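Local atomic coordinates of EST1E (Clostridium proteoclasticum, PDB entry 2WTN), a protein that is an alpha/beta-hydrolase-fold esterase that binds ferulic acid and probably hydrolyses feruloyl esters by way of a serine nucleophile. Residues B[15-20]-B[58-63]; B[134-139]-B[201-206]; B[145-150]-B[160-165]. All blocks are in the same frame, centred on the assembly; numbering follows the deposited sequence.

From the N terminus, interaction 1 comes first. It joins strand 11-18 to strand 58-62 and closes a loop that holds strand 27-33 and helix 43-54. It is complete before interaction 2 opens and lies on the other side of the chain's centre, about 27 Å away between centres. Interaction 2 brings 134-139, which leads into helix 137-143, against 201-206, which leads into helix 205-214. The long excursion between them contains interaction 3, where 145-150 meets the end of strand 159-161 and the residues just after it. Interactions 2 and 3 touch through Ile137 and Leu146, and both border the ferulic acid. Interaction 1 thus belongs to the main sheet, and the other two to the binding pocket.

Interaction 1 (B[15-20]-B[58-63]); sequences AYLDMP and ATLRAD
Strands 11-18 and 58-62 are antiparallel neighbours in the central mixed sheet of the alpha/beta-hydrolase fold. The axes of the short segments 15-18 and 58-62 approach to 4.6 Å. Tyr16 with Arg61 and Asp18 with Thr59 are the hydrogen-bonded pairs. In the first, Arg61 N reaches Tyr16 O at 2.8 Å. Ala15 with Ala62 and Leu17 with Leu60 are the non-hydrogen-bonded pairs. On their face, Leu60 CD1 lies 4.1 Å from both Ala15 CB and Leu17 CB, and Leu60 and Ala62 also meet Val89 of helix 79-93. The other face is polar. Here the Arg61 chain bends at chi3 (-83°), which turns its guanidinium back over the neighbouring strand. Tyr16 CG sits 3.5 Å over one face of the guanidinium, toward its rim, with ring and guanidinium planes 27° apart. At its edge, NH2 of Arg61 makes a salt bridge to the syn side of Asp18 OD2 at 2.9 Å. Arg61 NH1 is held separately by Ser40 O, so the group has fixed partners at two ends. A water accepts from Arg61 NE and also bonds to Tyr16 O and Thr59 OG1. Not every acceptor round this water can receive a proton at once; it lies 2.6 Å from Asp18 OD2.

Interaction 2 (B[134-139]-B[201-206]); sequences AAMIPE and EAVPYE. With FER (3-(4-hydroxy-3-methoxyphenyl)-2-propenoic acid), chain H.
The backbones of 134-139 and 201-206 come nearest at Ala134 and Val203, with CA atoms 5.8 Å apart, and no hydrogen bond joins them. Both are loops of the alpha/beta-hydrolase fold that lead into helices. Ala134 to Ile137 form a type I beta turn, closed by Ile137 N to Ala134 O, that leads toward helix 137-143. The second loop follows Asp200, the probable acid of a Ser-His-Asp triad. Asp200 OD1 accepts from the backbone N of both Ala202 and Val203, which ties this loop to the acid. Contact across the gap is apolar. Val203 CG1 meets the Met136 sulfur, SD, at 3.8 Å and also packs on Ala134 CA. Val203 CG2 lies 4.0 Å from Ala134 CB and also meets Met136 CE. Val203 also touches His228, the probable triad histidine, while Ala134 bonds through its backbone to Ser108, the probable nucleophile. The chi1 of Met136 (76°) tucks CG in over the backbone, flanked by N and C. With a further bend at chi2 (-61°), the chain passes obliquely across Val203 and its methyl arrives at the ligand. Ferulic acid thus meets both segments. From 134-139, Ile137 CD1 approaches ring atom C2 at 3.9 Å, and Met136 CE lies 3.7 Å from ring atom C5. From 201-206, Ala202 O lies 3.9 Å from the same C5.

Interaction 3 (B[145-150]-B[160-165]); sequences ELLGLK and LDAWDG. With FER (3-(4-hydroxy-3-methoxyphenyl)-2-propenoic acid), chain H.
Leu160 opens the second segment by packing its CB against Leu149 CD1 at 3.9 Å, in a substrate-side insertion of the alpha/beta-hydrolase fold. Asp161 takes part through its backbone. Its O lies beside two leucine methyls, Leu147 CD1 and Leu149 CD1. Ala162 follows, with CB 4.2 Å from Leu147 CD1. Trp163 then carries the contact into the pocket. Its indole crosses the Leu147 side chain at about a right angle, and Leu147 CD2 comes obliquely to NE1 of Trp163 at 3.4 Å. Leu147 has CG opposite the carbonyl carbon (chi1 -60°), which sends its methyls toward Ala162 and Trp163. The far end of the indole reaches the ferulic acid, where Trp163 CH2 is 3.4 Å from propenoate atom C8. Leu147 sits between the two: its CD2 also touches the methoxy oxygen O3. In the opposing segment a type I' turn spans Leu146 to Leu149. At this turn Leu147 N gives a nearly straight hydrogen bond (163°) to the phenol oxygen O4 of the ligand, 3.2 Å away. Phe36 meets Trp163 edge-to-face and touches Leu147. Leu160 pairs through its backbone with Leu168 of strand 167-169, while Leu146 and Leu160 both rest on Val173 of helix 171-176.

Interaction 1 (B[15-20]-B[58-63])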
loop_
_atom_site.group_PDB
_atom_site.type_symbol
_atom_site.label_atom_id
_atom_site.label_comp_id
_atom_site.label_asym_id
_atom_site.label_seq_id
_atom_site.Cartn_x
_atom_site.Cartn_y
_atom_site.Cartn_z
ATOM N N ALA B 15 6.022 2.688 20.504
ATOM C CA ALA B 15 7.334 2.079 20.329
ATOM C C ALA B 15 8.215 2.120 21.608
ATOM O O ALA B 15 7.941 2.875 22.535
ATOM C CB ALA B 15 8.046 2.783 19.177
ATOM N N TYR B 16 9.276 1.316 21.590
ATOM C CA TYR B 16 10.253 1.174 22.623
ATOM C C TYR B 16 11.601 1.325 21.942
ATOM O O TYR B 16 11.910 0.572 21.005
ATOM C CB TYR B 16 10.227 -0.214 23.283
ATOM C CG TYR B 16 8.884 -0.613 23.825
ATOM C CD1 TYR B 16 8.434 -0.133 25.036
ATOM C CD2 TYR B 16 8.040 -1.403 23.104
ATOM C CE1 TYR B 16 7.145 -0.445 25.510
ATOM C CE2 TYR B 16 6.790 -1.741 23.570
ATOM C CZ TYR B 16 6.333 -1.262 24.776
ATOM O OH TYR B 16 5.034 -1.596 25.209
ATOM N N LEU B 17 12.384 2.294 22.444
ATOM C CA LEU B 17 13.756 2.491 22.128
ATOM C C LEU B 17 14.569 2.040 23.303
ATOM O O LEU B 17 14.471 2.618 24.412
ATOM C CB LEU B 17 14.055 3.952 21.837
ATOM C CG LEU B 17 15.530 4.136 21.471
ATOM C CD1 LEU B 17 15.821 3.643 20.053
ATOM C CD2 LEU B 17 15.801 5.600 21.496
ATOM N N ASP B 18 15.364 1.004 23.079
ATOM C CA ASP B 18 16.285 0.538 24.075
ATOM C C ASP B 18 17.712 0.694 23.558
ATOM O O ASP B 18 18.044 0.296 22.442
ATOM C CB ASP B 18 15.982 -0.908 24.438
ATOM C CG ASP B 18 14.603 -1.079 25.094
ATOM O OD1 ASP B 18 14.519 -0.942 26.321
ATOM O OD2 ASP B 18 13.603 -1.376 24.412
ATOM N N MET B 19 18.546 1.324 24.393
ATOM C CA MET B 19 19.924 1.606 24.095
ATOM C C MET B 19 20.846 0.450 24.546
ATOM O O MET B 19 20.476 -0.386 25.371
ATOM C CB MET B 19 20.332 2.938 24.738
ATOM C CG MET B 19 19.490 4.125 24.320
ATOM S SD MET B 19 19.616 4.626 22.548
ATOM C CE MET B 19 21.338 4.447 22.247
ATOM N N PRO B 20 22.037 0.344 23.940
ATOM C CA PRO B 20 22.969 -0.729 24.273
ATOM C C PRO B 20 23.615 -0.681 25.676
ATOM O O PRO B 20 24.284 -1.681 26.079
ATOM C CB PRO B 20 24.080 -0.562 23.224
ATOM C CG PRO B 20 23.558 0.225 22.239
ATOM C CD PRO B 20 22.587 1.158 22.857
ATOM N N ALA B 58 21.422 -0.394 19.443
ATOM C CA ALA B 58 20.084 0.058 19.847
ATOM C C ALA B 58 18.913 -0.670 19.079
ATOM O O ALA B 58 19.050 -1.164 17.914
ATOM C CB ALA B 58 19.942 1.542 19.754
ATOM N N THR B 59 17.786 -0.780 19.797
ATOM C CA THR B 59 16.585 -1.428 19.248
ATOM C C THR B 59 15.443 -0.474 19.285
ATOM O O THR B 59 15.295 0.339 20.199
ATOM C CB THR B 59 16.260 -2.710 19.894
ATOM O OG1 THR B 59 15.956 -2.490 21.287
ATOM C CG2 THR B 59 17.379 -3.626 19.698
ATOM N N LEU B 60 14.680 -0.478 18.206
ATOM C CA LEU B 60 13.428 0.241 18.196
ATOM C C LEU B 60 12.316 -0.720 17.855
ATOM O O LEU B 60 12.136 -1.075 16.647
ATOM C CB LEU B 60 13.540 1.398 17.201
ATOM C CG LEU B 60 12.311 2.282 17.138
ATOM C CD1 LEU B 60 12.069 2.984 18.415
ATOM C CD2 LEU B 60 12.528 3.312 16.065
ATOM N N ARG B 61 11.632 -1.227 18.878
ATOM C CA ARG B 61 10.499 -2.098 18.675
ATOM C C ARG B 61 9.244 -1.275 18.470
ATOM O O ARG B 61 8.974 -0.320 19.232
ATOM C CB ARG B 61 10.271 -3.047 19.820
ATOM C CG ARG B 61 11.402 -3.893 20.173
ATOM C CD ARG B 61 11.059 -4.552 21.539
ATOM N NE ARG B 61 11.364 -3.670 22.655
ATOM C CZ ARG B 61 10.842 -3.828 23.873
ATOM N NH1 ARG B 61 9.965 -4.801 24.145
ATOM N NH2 ARG B 61 11.214 -3.007 24.833
ATOM N N ALA B 62 8.480 -1.576 17.434
ATOM C CA ALA B 62 7.277 -0.802 17.186
ATOM C C ALA B 62 6.026 -1.638 17.036
ATOM O O ALA B 62 6.021 -2.630 16.313
ATOM C CB ALA B 62 7.451 0.106 15.940
ATOM N N ASP B 63 4.959 -1.231 17.746
ATOM C CA ASP B 63 3.642 -1.781 17.564
ATOM C C ASP B 63 2.976 -1.190 16.292
ATOM O O ASP B 63 2.793 0.016 16.169
ATOM C CB ASP B 63 2.754 -1.538 18.760
ATOM C CG ASP B 63 3.187 -2.303 20.004
ATOM O OD1 ASP B 63 3.927 -3.318 19.955
ATOM O OD2 ASP B 63 2.699 -1.914 21.089
HETATM O O HOH W 1 13.582 -1.701 21.881
HETATM O O HOH W 2 3.578 -3.071 23.452
#

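Interaction 2 (B[134-139]-B[201-206])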
loop_
_atom_site.group_PDB
_atom_site.type_symbol
_atom_site.label_atom_id
_atom_site.label_comp_id
_atom_site.label_asym_id
_atom_site.label_seq_id
_atom_site.Cartn_x
_atom_site.Cartn_y
_atom_site.Cartn_z
ATOM N N ALA B 134 6.243 -14.818 7.322
ATOM C CA ALA B 134 4.956 -15.278 6.762
ATOM C C ALA B 134 4.811 -14.827 5.338
ATOM O O ALA B 134 3.829 -14.147 4.954
ATOM C CB ALA B 134 3.773 -14.731 7.609
ATOM N N ALA B 135 5.823 -15.162 4.544
ATOM C CA ALA B 135 5.971 -14.566 3.243
ATOM C C ALA B 135 5.095 -15.189 2.177
ATOM O O ALA B 135 4.959 -14.572 1.128
ATOM C CB ALA B 135 7.397 -14.586 2.811
ATOM N N MET B 136 4.374 -16.260 2.535
ATOM C CA MET B 136 3.327 -16.867 1.703
ATOM C C MET B 136 1.957 -16.177 1.817
ATOM O O MET B 136 1.065 -16.481 1.080
ATOM C CB MET B 136 3.151 -18.337 2.090
ATOM C CG MET B 136 2.388 -18.613 3.406
ATOM S SD MET B 136 3.132 -17.949 4.928
ATOM C CE MET B 136 1.702 -18.253 5.976
ATOM N N ILE B 137 1.814 -15.217 2.719
ATOM C CA ILE B 137 0.521 -14.595 2.911
ATOM C C ILE B 137 -0.073 -14.059 1.576
ATOM O O ILE B 137 -1.278 -14.260 1.323
ATOM C CB ILE B 137 0.577 -13.481 4.020
ATOM C CG1 ILE B 137 0.603 -14.093 5.435
ATOM C CG2 ILE B 137 -0.584 -12.420 3.843
ATOM C CD1 ILE B 137 0.968 -13.055 6.569
ATOM N N PRO B 138 0.685 -13.303 0.782
ATOM C CA PRO B 138 0.007 -12.838 -0.477
ATOM C C PRO B 138 -0.427 -13.970 -1.421
ATOM O O PRO B 138 -1.555 -13.905 -1.957
ATOM C CB PRO B 138 1.027 -11.904 -1.114
ATOM C CG PRO B 138 1.834 -11.391 0.072
ATOM C CD PRO B 138 1.960 -12.599 0.992
ATOM N N GLU B 139 0.386 -15.027 -1.521
ATOM C CA GLU B 139 0.060 -16.175 -2.386
ATOM C C GLU B 139 -1.191 -16.890 -1.874
ATOM O O GLU B 139 -2.075 -17.164 -2.681
ATOM C CB GLU B 139 1.248 -17.186 -2.522
ATOM C CG GLU B 139 0.985 -18.343 -3.626
ATOM C CD GLU B 139 0.584 -17.775 -5.113
ATOM O OE1 GLU B 139 -0.440 -18.247 -5.739
ATOM O OE2 GLU B 139 1.272 -16.843 -5.658
ATOM N N GLU B 201 4.257 -24.722 12.778
ATOM C CA GLU B 201 2.809 -24.851 12.761
ATOM C C GLU B 201 2.014 -23.857 11.873
ATOM O O GLU B 201 0.960 -24.217 11.317
ATOM C CB GLU B 201 2.409 -24.649 14.234
ATOM C CG GLU B 201 3.580 -23.882 15.091
ATOM C CD GLU B 201 3.043 -23.095 16.237
ATOM O OE1 GLU B 201 3.671 -23.109 17.315
ATOM O OE2 GLU B 201 1.967 -22.456 16.073
ATOM N N ALA B 202 2.523 -22.617 11.763
ATOM C CA ALA B 202 1.775 -21.509 11.191
ATOM C C ALA B 202 2.274 -21.124 9.809
ATOM O O ALA B 202 1.495 -20.701 8.953
ATOM C CB ALA B 202 1.849 -20.330 12.113
ATOM N N VAL B 203 3.559 -21.305 9.569
ATOM C CA VAL B 203 4.182 -20.797 8.382
ATOM C C VAL B 203 5.157 -21.854 7.915
ATOM O O VAL B 203 6.142 -22.114 8.579
ATOM C CB VAL B 203 4.947 -19.465 8.692
ATOM C CG1 VAL B 203 5.671 -18.996 7.499
ATOM C CG2 VAL B 203 3.983 -18.373 9.220
ATOM N N PRO B 204 4.907 -22.454 6.756
ATOM C CA PRO B 204 5.826 -23.539 6.348
ATOM C C PRO B 204 7.297 -23.168 6.141
ATOM O O PRO B 204 7.650 -22.303 5.330
ATOM C CB PRO B 204 5.219 -24.048 5.026
ATOM C CG PRO B 204 3.743 -23.621 5.145
ATOM C CD PRO B 204 3.829 -22.249 5.781
ATOM N N TYR B 205 8.141 -23.902 6.859
ATOM C CA TYR B 205 9.590 -23.828 6.762
ATOM C C TYR B 205 10.125 -23.711 5.317
ATOM O O TYR B 205 11.014 -22.885 5.036
ATOM C CB TYR B 205 10.198 -25.030 7.546
ATOM C CG TYR B 205 11.652 -25.313 7.231
ATOM C CD1 TYR B 205 12.669 -24.601 7.881
ATOM C CD2 TYR B 205 12.020 -26.288 6.285
ATOM C CE1 TYR B 205 13.990 -24.819 7.599
ATOM C CE2 TYR B 205 13.378 -26.530 5.996
ATOM C CZ TYR B 205 14.354 -25.774 6.668
ATOM O OH TYR B 205 15.706 -25.918 6.434
ATOM N N GLU B 206 9.595 -24.532 4.403
ATOM C CA GLU B 206 10.179 -24.737 3.047
ATOM C C GLU B 206 10.172 -23.472 2.204
ATOM O O GLU B 206 11.013 -23.262 1.309
ATOM C CB GLU B 206 9.415 -25.882 2.319
ATOM C CG GLU B 206 10.312 -26.827 1.437
ATOM C CD GLU B 206 11.460 -27.569 2.235
ATOM O OE1 GLU B 206 11.186 -28.202 3.313
ATOM O OE2 GLU B 206 12.619 -27.522 1.756
HETATM C C4 FER H . -2.068 -17.051 8.013
HETATM C C5 FER H . -0.887 -17.580 8.530
HETATM C C6 FER H . -0.017 -16.778 9.270
HETATM C C3 FER H . -2.370 -15.698 8.241
HETATM C C2 FER H . -1.477 -14.882 8.980
HETATM C C1 FER H . -0.305 -15.426 9.499
HETATM C C10 FER H . -3.514 -13.732 7.887
HETATM C C7 FER H . 0.563 -14.605 10.193
HETATM C C8 FER H . 1.048 -15.023 11.413
HETATM C C9 FER H . 1.928 -14.234 12.220
HETATM O O1 FER H . 2.324 -13.106 11.819
HETATM O O2 FER H . 2.246 -14.729 13.339
HETATM O O4 FER H . -2.910 -17.851 7.293
HETATM O O3 FER H . -3.545 -15.172 7.758
#

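Interaction 3 (B[145-150]-B[160-165])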
loop_
_atom_site.group_PDB
_atom_site.type_symbol
_atom_site.label_atom_id
_atom_site.label_comp_id
_atom_site.label_asym_id
_atom_site.label_seq_id
_atom_site.Cartn_x
_atom_site.Cartn_y
_atom_site.Cartn_z
ATOM N N GLU B 145 -7.057 -19.172 0.803
ATOM C CA GLU B 145 -6.770 -20.085 1.910
ATOM C C GLU B 145 -6.106 -19.433 3.098
ATOM O O GLU B 145 -5.042 -19.792 3.470
ATOM C CB GLU B 145 -5.910 -21.219 1.403
ATOM C CG GLU B 145 -6.596 -21.884 0.238
ATOM C CD GLU B 145 -5.946 -23.143 -0.228
ATOM O OE1 GLU B 145 -6.545 -23.768 -1.119
ATOM O OE2 GLU B 145 -4.884 -23.545 0.316
ATOM N N LEU B 146 -6.752 -18.501 3.732
ATOM C CA LEU B 146 -6.090 -17.731 4.781
ATOM C C LEU B 146 -6.796 -18.156 6.046
ATOM O O LEU B 146 -7.967 -18.415 5.999
ATOM C CB LEU B 146 -6.313 -16.261 4.433
ATOM C CG LEU B 146 -5.363 -15.109 4.673
ATOM C CD1 LEU B 146 -3.893 -15.377 4.278
ATOM C CD2 LEU B 146 -5.946 -13.909 3.889
ATOM N N LEU B 147 -6.063 -18.313 7.140
ATOM C CA LEU B 147 -6.597 -18.508 8.475
ATOM C C LEU B 147 -7.408 -19.802 8.765
ATOM O O LEU B 147 -8.381 -19.792 9.569
ATOM C CB LEU B 147 -7.411 -17.285 8.871
ATOM C CG LEU B 147 -6.694 -15.909 8.922
ATOM C CD1 LEU B 147 -7.695 -14.763 8.986
ATOM C CD2 LEU B 147 -5.736 -15.897 10.114
ATOM N N GLY B 148 -7.009 -20.902 8.133
ATOM C CA GLY B 148 -7.818 -22.173 8.158
ATOM C C GLY B 148 -9.168 -22.108 7.450
ATOM O O GLY B 148 -10.071 -22.955 7.732
ATOM N N LEU B 149 -9.356 -21.087 6.587
ATOM C CA LEU B 149 -10.645 -20.841 5.892
ATOM C C LEU B 149 -10.417 -21.099 4.443
ATOM O O LEU B 149 -9.255 -21.044 3.982
ATOM C CB LEU B 149 -11.114 -19.398 6.015
ATOM C CG LEU B 149 -11.243 -18.826 7.426
ATOM C CD1 LEU B 149 -11.504 -17.366 7.322
ATOM C CD2 LEU B 149 -12.334 -19.517 8.229
ATOM N N LYS B 150 -11.508 -21.421 3.733
ATOM C CA LYS B 150 -11.527 -21.436 2.310
ATOM C C LYS B 150 -12.638 -20.467 1.814
ATOM O O LYS B 150 -13.777 -20.553 2.244
ATOM C CB LYS B 150 -11.699 -22.845 1.759
ATOM C CG LYS B 150 -11.865 -22.894 0.198
ATOM C CD LYS B 150 -10.562 -22.546 -0.583
ATOM C CE LYS B 150 -10.938 -21.857 -1.833
ATOM N NZ LYS B 150 -9.871 -21.334 -2.675
ATOM N N LEU B 160 -13.739 -11.891 7.778
ATOM C CA LEU B 160 -13.261 -13.229 8.056
ATOM C C LEU B 160 -13.053 -13.419 9.527
ATOM O O LEU B 160 -12.585 -12.505 10.198
ATOM C CB LEU B 160 -11.894 -13.480 7.440
ATOM C CG LEU B 160 -11.781 -13.334 5.935
ATOM C CD1 LEU B 160 -10.394 -13.871 5.508
ATOM C CD2 LEU B 160 -12.858 -14.154 5.356
ATOM N N ASP B 161 -13.330 -14.627 10.023
ATOM C CA ASP B 161 -12.942 -14.969 11.407
ATOM C C ASP B 161 -11.436 -15.225 11.600
ATOM O O ASP B 161 -10.777 -15.954 10.832
ATOM C CB ASP B 161 -13.803 -16.123 11.934
ATOM C CG ASP B 161 -15.321 -15.735 11.996
ATOM O OD1 ASP B 161 -15.632 -14.548 12.282
ATOM O OD2 ASP B 161 -16.199 -16.619 11.706
ATOM N N ALA B 162 -10.870 -14.583 12.615
ATOM C CA ALA B 162 -9.427 -14.686 12.852
ATOM C C ALA B 162 -9.195 -15.372 14.188
ATOM O O ALA B 162 -10.107 -16.011 14.737
ATOM C CB ALA B 162 -8.724 -13.288 12.771
ATOM N N TRP B 163 -7.977 -15.245 14.700
ATOM C CA TRP B 163 -7.562 -15.960 15.887
ATOM C C TRP B 163 -8.338 -15.432 17.095
ATOM O O TRP B 163 -8.401 -14.248 17.315
ATOM C CB TRP B 163 -6.018 -15.838 16.082
ATOM C CG TRP B 163 -5.169 -16.376 14.863
ATOM C CD1 TRP B 163 -5.637 -17.078 13.785
ATOM C CD2 TRP B 163 -3.746 -16.258 14.665
ATOM N NE1 TRP B 163 -4.612 -17.373 12.907
ATOM C CE2 TRP B 163 -3.439 -16.881 13.417
ATOM C CE3 TRP B 163 -2.704 -15.668 15.406
ATOM C CZ2 TRP B 163 -2.148 -16.949 12.909
ATOM C CZ3 TRP B 163 -1.406 -15.739 14.907
ATOM C CH2 TRP B 163 -1.136 -16.384 13.664
ATOM N N ASP B 164 -8.992 -16.353 17.814
ATOM C CA ASP B 164 -9.482 -16.152 19.201
ATOM C C ASP B 164 -10.562 -15.140 19.299
ATOM O O ASP B 164 -10.467 -14.208 20.110
ATOM C CB ASP B 164 -8.321 -15.802 20.127
ATOM C CG ASP B 164 -7.207 -16.867 20.067
ATOM O OD1 ASP B 164 -7.526 -18.053 20.419
ATOM O OD2 ASP B 164 -6.051 -16.528 19.635
ATOM N N GLY B 165 -11.583 -15.328 18.465
ATOM C CA GLY B 165 -12.700 -14.375 18.372
ATOM C C GLY B 165 -12.461 -13.029 17.654
ATOM O O GLY B 165 -13.394 -12.169 17.552
HETATM C C4 FER H . -2.068 -17.051 8.013
HETATM C C5 FER H . -0.887 -17.580 8.530
HETATM C C6 FER H . -0.017 -16.778 9.270
HETATM C C3 FER H . -2.370 -15.698 8.241
HETATM C C2 FER H . -1.477 -14.882 8.980
HETATM C C1 FER H . -0.305 -15.426 9.499
HETATM C C10 FER H . -3.514 -13.732 7.887
HETATM C C7 FER H . 0.563 -14.605 10.193
HETATM C C8 FER H . 1.048 -15.023 11.413
HETATM C C9 FER H . 1.928 -14.234 12.220
HETATM O O1 FER H . 2.324 -13.106 11.819
HETATM O O2 FER H . 2.246 -14.729 13.339
HETATM O O4 FER H . -2.910 -17.851 7.293
HETATM O O3 FER H . -3.545 -15.172 7.758
#